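Local coordinates for Mgp-operon protein 3 (Mycoplasma pneumoniae, PDB 6RJ1) that probably takes part in adhesion of the bacterium to host cells, as the extracellular N-domain of the surface protein P40/P90, at residues 49-54 and 118-123; 510-515 and 577-582; 558-563 and 651-656. All coordinates share one frame; numbering follows the deposited sequence.

Interaction 1 (49-54 and 118-123); sequences GDTKLV and FKAAPR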
# COMPACT_ATOMS: atom_id res chain seq x y z
N GLY A 49 -15.23 -4.08 23.40
CA GLY A 49 -16.20 -3.84 24.45
C GLY A 49 -15.47 -3.68 25.77
O GLY A 49 -14.44 -3.00 25.83
N ASP A 50 -15.94 -4.38 26.80
CA ASP A 50 -15.36 -4.32 28.14
C ASP A 50 -14.85 -5.69 28.67
O ASP A 50 -14.08 -5.70 29.63
CB ASP A 50 -16.35 -3.66 29.14
CG ASP A 50 -17.78 -4.20 29.20
OD1 ASP A 50 -18.20 -4.92 28.26
OD2 ASP A 50 -18.49 -3.89 30.19
N THR A 51 -15.26 -6.81 28.06
CA THR A 51 -14.84 -8.15 28.51
C THR A 51 -13.91 -8.88 27.51
O THR A 51 -13.53 -10.03 27.77
CB THR A 51 -16.08 -8.99 28.92
OG1 THR A 51 -15.72 -9.98 29.89
CG2 THR A 51 -16.86 -9.61 27.73
N LYS A 52 -13.53 -8.23 26.39
CA LYS A 52 -12.70 -8.86 25.36
C LYS A 52 -11.47 -8.06 24.92
O LYS A 52 -11.52 -6.83 24.84
CB LYS A 52 -13.58 -9.21 24.14
CG LYS A 52 -12.96 -10.16 23.11
CD LYS A 52 -13.92 -11.27 22.69
CE LYS A 52 -15.03 -10.80 21.77
NZ LYS A 52 -16.17 -11.75 21.77
N LEU A 53 -10.39 -8.78 24.62
CA LEU A 53 -9.14 -8.26 24.09
C LEU A 53 -8.63 -9.21 23.02
O LEU A 53 -8.42 -10.40 23.28
CB LEU A 53 -8.09 -8.04 25.20
CG LEU A 53 -6.73 -7.50 24.76
CD1 LEU A 53 -6.79 -6.00 24.44
CD2 LEU A 53 -5.70 -7.75 25.83
N VAL A 54 -8.49 -8.69 21.80
CA VAL A 54 -8.03 -9.43 20.62
C VAL A 54 -6.60 -8.98 20.29
O VAL A 54 -6.34 -7.78 20.26
CB VAL A 54 -9.01 -9.21 19.43
CG1 VAL A 54 -8.58 -9.98 18.20
CG2 VAL A 54 -10.44 -9.58 19.82
N PHE A 118 -8.71 -12.98 24.42
CA PHE A 118 -8.60 -12.91 25.87
C PHE A 118 -9.91 -12.44 26.46
O PHE A 118 -10.62 -11.64 25.84
CB PHE A 118 -7.48 -11.94 26.27
CG PHE A 118 -6.08 -12.39 25.93
CD1 PHE A 118 -5.51 -12.09 24.69
CD2 PHE A 118 -5.31 -13.09 26.85
CE1 PHE A 118 -4.21 -12.49 24.38
CE2 PHE A 118 -4.00 -13.49 26.55
CZ PHE A 118 -3.47 -13.19 25.31
N LYS A 119 -10.24 -12.94 27.65
CA LYS A 119 -11.45 -12.56 28.38
C LYS A 119 -11.03 -11.78 29.61
O LYS A 119 -9.99 -12.09 30.20
CB LYS A 119 -12.33 -13.77 28.74
CG LYS A 119 -11.79 -14.76 29.78
CD LYS A 119 -12.89 -15.73 30.22
CE LYS A 119 -12.34 -16.95 30.92
NZ LYS A 119 -11.69 -17.90 29.97
N ALA A 120 -11.82 -10.77 30.00
CA ALA A 120 -11.51 -9.97 31.17
C ALA A 120 -11.64 -10.78 32.45
O ALA A 120 -12.46 -11.70 32.52
CB ALA A 120 -12.41 -8.75 31.23
N ALA A 121 -10.77 -10.50 33.42
CA ALA A 121 -10.73 -11.16 34.72
C ALA A 121 -10.60 -10.09 35.83
O ALA A 121 -10.25 -8.95 35.51
CB ALA A 121 -9.56 -12.13 34.76
N PRO A 122 -10.89 -10.40 37.12
CA PRO A 122 -10.80 -9.35 38.16
C PRO A 122 -9.43 -8.68 38.33
O PRO A 122 -8.43 -9.21 37.85
CB PRO A 122 -11.25 -10.07 39.44
CG PRO A 122 -11.07 -11.51 39.15
CD PRO A 122 -11.35 -11.67 37.70
N ARG A 123 -9.41 -7.50 38.98
CA ARG A 123 -8.22 -6.67 39.24
C ARG A 123 -7.56 -6.18 37.93
O ARG A 123 -6.34 -5.98 37.88
CB ARG A 123 -7.23 -7.37 40.19
CG ARG A 123 -7.74 -7.49 41.62
CD ARG A 123 -6.69 -8.09 42.54
NE ARG A 123 -6.91 -7.68 43.94
CZ ARG A 123 -6.15 -6.82 44.60
NH1 ARG A 123 -6.43 -6.51 45.86
NH2 ARG A 123 -5.09 -6.27 44.02
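The contact begins where the methyl CB of Ala120 meets the turn that leads into strand 52-59. The backbone O of Asp50 lies 3.8 Å from Ala120 CB. Thr51 CA lies 3.7 Å from Ala120 CB. Thr51 OG1, anti to the backbone N (chi1 -154°), stands 3.8 Å from Ala120 CB. Thr51 O accepts a hydrogen bond from Ala120 N at 2.9 Å. Lys119 CA also leans on Thr51 O, a CA-H...O contact.

Lys52 faces Lys119 in a non-hydrogen-bonded pair, both side chains on one face. Lys52 CG passes Phe118 O, while its NZ forms a salt bridge with Glu483.

Leu53 and Phe118 form the hydrogen-bonded pair on the other face. Leu53 N donates to Phe118 O at 3.1 Å, and Phe118 N to Leu53 O at 2.8 Å. Leu53 CB and Phe118 CB meet at 4.1 Å. Leu53 O lies at the edge of the Phe118 ring, 3.6 Å from CD1. Leu28 of strand 28-29 touches both side chains.

Strands 40-48, 52-59, 114-121 and 125-135 run in order as an antiparallel meander, consistent with a beta-propeller blade.

Interaction 2 (510-515 and 577-582); sequences ENQLGF and LAWSTT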
# COMPACT_ATOMS: atom_id res chain seq x y z
N GLU A 510 -7.26 -3.19 -14.78
CA GLU A 510 -7.30 -4.55 -15.31
C GLU A 510 -6.64 -4.71 -16.67
O GLU A 510 -6.06 -5.77 -16.92
CB GLU A 510 -8.73 -5.09 -15.34
CG GLU A 510 -9.27 -5.45 -13.96
CD GLU A 510 -10.66 -6.07 -13.93
OE1 GLU A 510 -11.40 -5.97 -14.94
OE2 GLU A 510 -11.01 -6.66 -12.88
N ASN A 511 -6.73 -3.70 -17.55
CA ASN A 511 -6.12 -3.80 -18.88
C ASN A 511 -4.61 -3.77 -18.81
O ASN A 511 -3.95 -4.40 -19.64
CB ASN A 511 -6.67 -2.73 -19.84
CG ASN A 511 -8.10 -2.95 -20.23
OD1 ASN A 511 -8.72 -3.97 -19.90
ND2 ASN A 511 -8.67 -1.97 -20.92
N GLN A 512 -4.05 -3.09 -17.81
CA GLN A 512 -2.61 -3.02 -17.64
C GLN A 512 -2.05 -4.26 -16.92
O GLN A 512 -0.84 -4.42 -16.88
CB GLN A 512 -2.19 -1.69 -16.99
CG GLN A 512 -0.93 -1.13 -17.62
CD GLN A 512 -0.70 0.33 -17.35
OE1 GLN A 512 0.32 0.71 -16.78
NE2 GLN A 512 -1.63 1.18 -17.79
N LEU A 513 -2.93 -5.16 -16.40
CA LEU A 513 -2.52 -6.38 -15.70
C LEU A 513 -1.79 -7.34 -16.60
O LEU A 513 -0.94 -8.10 -16.14
CB LEU A 513 -3.71 -7.08 -15.00
CG LEU A 513 -4.33 -6.41 -13.76
CD1 LEU A 513 -5.60 -7.12 -13.34
CD2 LEU A 513 -3.38 -6.40 -12.58
N GLY A 514 -2.13 -7.32 -17.89
CA GLY A 514 -1.50 -8.19 -18.87
C GLY A 514 -2.27 -8.29 -20.17
O GLY A 514 -3.24 -7.57 -20.39
N PHE A 515 -1.82 -9.21 -21.02
CA PHE A 515 -2.39 -9.46 -22.34
C PHE A 515 -3.42 -10.59 -22.35
O PHE A 515 -3.18 -11.68 -21.84
CB PHE A 515 -1.27 -9.71 -23.36
CG PHE A 515 -1.71 -10.04 -24.76
CD1 PHE A 515 -2.08 -9.03 -25.65
CD2 PHE A 515 -1.72 -11.36 -25.21
CE1 PHE A 515 -2.48 -9.34 -26.95
CE2 PHE A 515 -2.13 -11.66 -26.52
CZ PHE A 515 -2.49 -10.65 -27.38
N LEU A 577 5.51 -4.24 -19.21
CA LEU A 577 4.59 -3.52 -20.08
C LEU A 577 3.62 -2.69 -19.25
O LEU A 577 2.68 -3.22 -18.67
CB LEU A 577 3.88 -4.48 -21.05
CG LEU A 577 4.79 -5.36 -21.90
CD1 LEU A 577 4.10 -6.61 -22.30
CD2 LEU A 577 5.30 -4.61 -23.09
N ALA A 578 3.92 -1.38 -19.17
CA ALA A 578 3.19 -0.39 -18.39
C ALA A 578 3.22 0.95 -19.10
O ALA A 578 4.20 1.26 -19.78
CB ALA A 578 3.83 -0.25 -17.02
N TRP A 579 2.17 1.75 -18.95
CA TRP A 579 2.10 3.06 -19.60
C TRP A 579 1.26 4.04 -18.79
O TRP A 579 0.41 3.62 -17.99
CB TRP A 579 1.55 2.93 -21.04
CG TRP A 579 0.19 2.29 -21.09
CD1 TRP A 579 -1.01 2.92 -20.95
CD2 TRP A 579 -0.09 0.89 -21.21
NE1 TRP A 579 -2.02 1.99 -20.95
CE2 TRP A 579 -1.49 0.74 -21.12
CE3 TRP A 579 0.71 -0.26 -21.37
CZ2 TRP A 579 -2.11 -0.51 -21.22
CZ3 TRP A 579 0.09 -1.50 -21.43
CH2 TRP A 579 -1.31 -1.61 -21.39
N SER A 580 1.47 5.34 -19.04
CA SER A 580 0.75 6.45 -18.42
C SER A 580 -0.72 6.43 -18.85
O SER A 580 -1.01 6.32 -20.06
CB SER A 580 1.40 7.77 -18.82
OG SER A 580 0.58 8.89 -18.48
N THR A 581 -1.64 6.53 -17.87
CA THR A 581 -3.09 6.52 -18.13
C THR A 581 -3.74 7.86 -17.81
O THR A 581 -4.94 7.91 -17.53
CB THR A 581 -3.77 5.38 -17.40
OG1 THR A 581 -3.56 5.53 -15.99
CG2 THR A 581 -3.32 4.02 -17.89
N THR A 582 -2.96 8.95 -17.86
CA THR A 582 -3.44 10.30 -17.57
C THR A 582 -4.44 10.74 -18.63
O THR A 582 -4.20 10.55 -19.82
CB THR A 582 -2.25 11.25 -17.41
OG1 THR A 582 -1.39 10.73 -16.40
CG2 THR A 582 -2.67 12.67 -17.05
O HOH W 1 0.90 -5.22 -18.79
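Gln512 reaches across to Trp579 and carries most of this contact. Its CB leaves the backbone to one side of 577-582, and the chain then runs extended beyond CG. Gln512 CG lies over the six-membered ring of Trp579, 3.8 Å from its centroid and 9° off the ring normal, a CH-pi contact. CD passes over the indole toward the Trp579 backbone. The two side chains slide past each other in opposite directions, with amide and ring planes 32° apart.

At the tip, Gln512 OE1 accepts a hydrogen bond from Trp579 N at 3.0 Å. The bond is fairly straight (162° at the hydrogen), but the donor stands well above the plane of the amide C=O. OE1 also touches Ala578 CB and takes a second bond from Asn660 ND2. Gln512 NE2 sits 3.3 Å above the plane of the Trp579 indole, offset toward the rim. Gln512 NE2 gives a weak bond to Trp579 O at 3.2 Å, and Thr581 CG2 lies 3.3 Å from Gln512 NE2. OE1 of this buried amide thus takes two bonds, whereas the bond from NE2 is weak.

The indole NE1 bonds to Gly600 O. A water joins the backbones, giving one bond to Gln512 O and another to Leu577 O, each at 2.7 Å.

Segment 510-515 continues the chain from helix 503-511. Strand 575-577 runs into the loop of the other segment, which leads on toward helix 591-595. Pro639 touches the indole, and strand 549-563 packs against Gln512 through Val560.

Interaction 3 (558-563 and 651-656); sequences GAVGYD and ASLINA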
# COMPACT_ATOMS: atom_id res chain seq x y z
N GLY A 558 1.50 -1.33 -7.73
CA GLY A 558 1.69 -1.44 -9.17
C GLY A 558 1.69 -2.89 -9.62
O GLY A 558 2.49 -3.68 -9.12
N ALA A 559 0.76 -3.28 -10.49
CA ALA A 559 0.68 -4.64 -11.00
C ALA A 559 0.52 -4.61 -12.52
O ALA A 559 -0.51 -4.18 -13.06
CB ALA A 559 -0.46 -5.40 -10.34
N VAL A 560 1.58 -5.02 -13.21
CA VAL A 560 1.66 -4.98 -14.66
C VAL A 560 2.11 -6.32 -15.26
O VAL A 560 2.34 -7.28 -14.53
CB VAL A 560 2.55 -3.79 -15.13
CG1 VAL A 560 1.93 -2.45 -14.78
CG2 VAL A 560 3.97 -3.90 -14.60
N GLY A 561 2.23 -6.36 -16.59
CA GLY A 561 2.70 -7.53 -17.31
C GLY A 561 4.17 -7.43 -17.66
O GLY A 561 4.76 -6.35 -17.58
N TYR A 562 4.78 -8.56 -18.04
CA TYR A 562 6.18 -8.61 -18.47
C TYR A 562 6.36 -9.71 -19.51
O TYR A 562 5.73 -10.76 -19.42
CB TYR A 562 7.16 -8.69 -17.29
CG TYR A 562 7.40 -10.06 -16.70
CD1 TYR A 562 6.65 -10.51 -15.62
CD2 TYR A 562 8.45 -10.85 -17.14
CE1 TYR A 562 6.90 -11.75 -15.03
CE2 TYR A 562 8.69 -12.10 -16.59
CZ TYR A 562 7.91 -12.56 -15.54
OH TYR A 562 8.17 -13.79 -14.98
N ASP A 563 7.19 -9.45 -20.54
CA ASP A 563 7.42 -10.42 -21.61
C ASP A 563 8.35 -11.54 -21.20
O ASP A 563 9.49 -11.29 -20.81
CB ASP A 563 7.92 -9.72 -22.89
CG ASP A 563 7.57 -10.42 -24.20
OD1 ASP A 563 7.15 -11.60 -24.16
OD2 ASP A 563 7.75 -9.79 -25.27
N ALA A 651 3.53 -12.51 -18.50
CA ALA A 651 3.35 -12.94 -17.12
C ALA A 651 3.07 -11.73 -16.24
O ALA A 651 3.10 -10.61 -16.74
CB ALA A 651 4.58 -13.66 -16.64
N SER A 652 2.78 -11.93 -14.94
CA SER A 652 2.48 -10.83 -14.00
C SER A 652 3.66 -10.40 -13.16
O SER A 652 4.49 -11.22 -12.75
CB SER A 652 1.30 -11.19 -13.10
OG SER A 652 0.06 -11.01 -13.76
N LEU A 653 3.70 -9.10 -12.86
CA LEU A 653 4.75 -8.47 -12.07
C LEU A 653 4.12 -7.48 -11.07
O LEU A 653 3.32 -6.62 -11.47
CB LEU A 653 5.72 -7.77 -13.05
CG LEU A 653 6.85 -6.91 -12.49
CD1 LEU A 653 8.07 -7.03 -13.36
CD2 LEU A 653 6.43 -5.44 -12.41
N ILE A 654 4.51 -7.56 -9.79
CA ILE A 654 4.04 -6.67 -8.72
C ILE A 654 5.17 -5.77 -8.22
O ILE A 654 6.25 -6.25 -7.86
CB ILE A 654 3.31 -7.43 -7.57
CG1 ILE A 654 2.04 -8.19 -8.10
CG2 ILE A 654 2.95 -6.48 -6.41
CD1 ILE A 654 1.54 -9.29 -7.20
N ASN A 655 4.91 -4.45 -8.23
CA ASN A 655 5.77 -3.37 -7.76
C ASN A 655 5.46 -3.10 -6.30
O ASN A 655 4.30 -3.09 -5.89
CB ASN A 655 5.51 -2.11 -8.60
CG ASN A 655 6.05 -2.20 -10.00
OD1 ASN A 655 7.05 -2.88 -10.26
ND2 ASN A 655 5.44 -1.48 -10.93
N ALA A 656 6.51 -2.87 -5.50
CA ALA A 656 6.39 -2.61 -4.07
C ALA A 656 6.04 -1.13 -3.77
O ALA A 656 6.46 -0.58 -2.75
CB ALA A 656 7.69 -3.01 -3.38
O HOH W 2 -0.44 -8.38 -13.62
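Val560 and Leu653 lie side by side on one face of the sheet and point the same way, with Val560 CG2 3.6 Å from Leu653 CD2. Tyr562 shares this face. Its CG stands between backbone N and carbonyl carbon (chi1 83°), and the ring reaches across the neighbouring strand. Tyr562 CE1 meets Ala651 CB at 3.4 Å, and Tyr562 CD1 meets Leu653 CB at 3.9 Å. Ser652 O sits at the ring edge, near its plane. Ala559 and Ile654 meet more loosely on the other face, where Ser652 also lies.

The strands are antiparallel. Val560 with Leu653 and Tyr562 with Ala651 are hydrogen-bonded pairs, two bonds each. Asn655 N extends the ladder to Gly558 O at 2.7 Å. Strand 165-167 follows on the far edge of 650-654, its Leu165 touching Tyr562 and Leu653.

The contact is buried, so its polar groups need partners inside. Tyr562 OH bonds to Asp163 O, and the Asn655 amide to Tyr229 OH and Leu659 O. Ser652 OG bonds to Leu528 N and gives its proton to a water. Val560 O takes bonds from that water and from Leu653 N. Val560, Leu653 and Tyr562 meanwhile pack apolar atoms, so this buried contact joins an apolar face to polar atoms that have partners.

Overall arrangement
Interactions 2 and 3 are neighbours, with centres 10 Å apart. They touch directly: Leu577 N lies 2.8 Å from Gly561 O, a probable hydrogen bond that places strand 575-577 on the other edge of 549-563 from strand 650-654. Ala578 CB also packs on Val560 CG1, and Leu513 CD2 on Ala559 O. Their segments alternate along the chain, and all four lie in the MgpC adhesin range. Interaction 1 comes earlier in the sequence, in a separate sheet on the opposite side of the chain's centre. Its centre is 49 Å from that of interaction 2 and 45 Å from that of interaction 3.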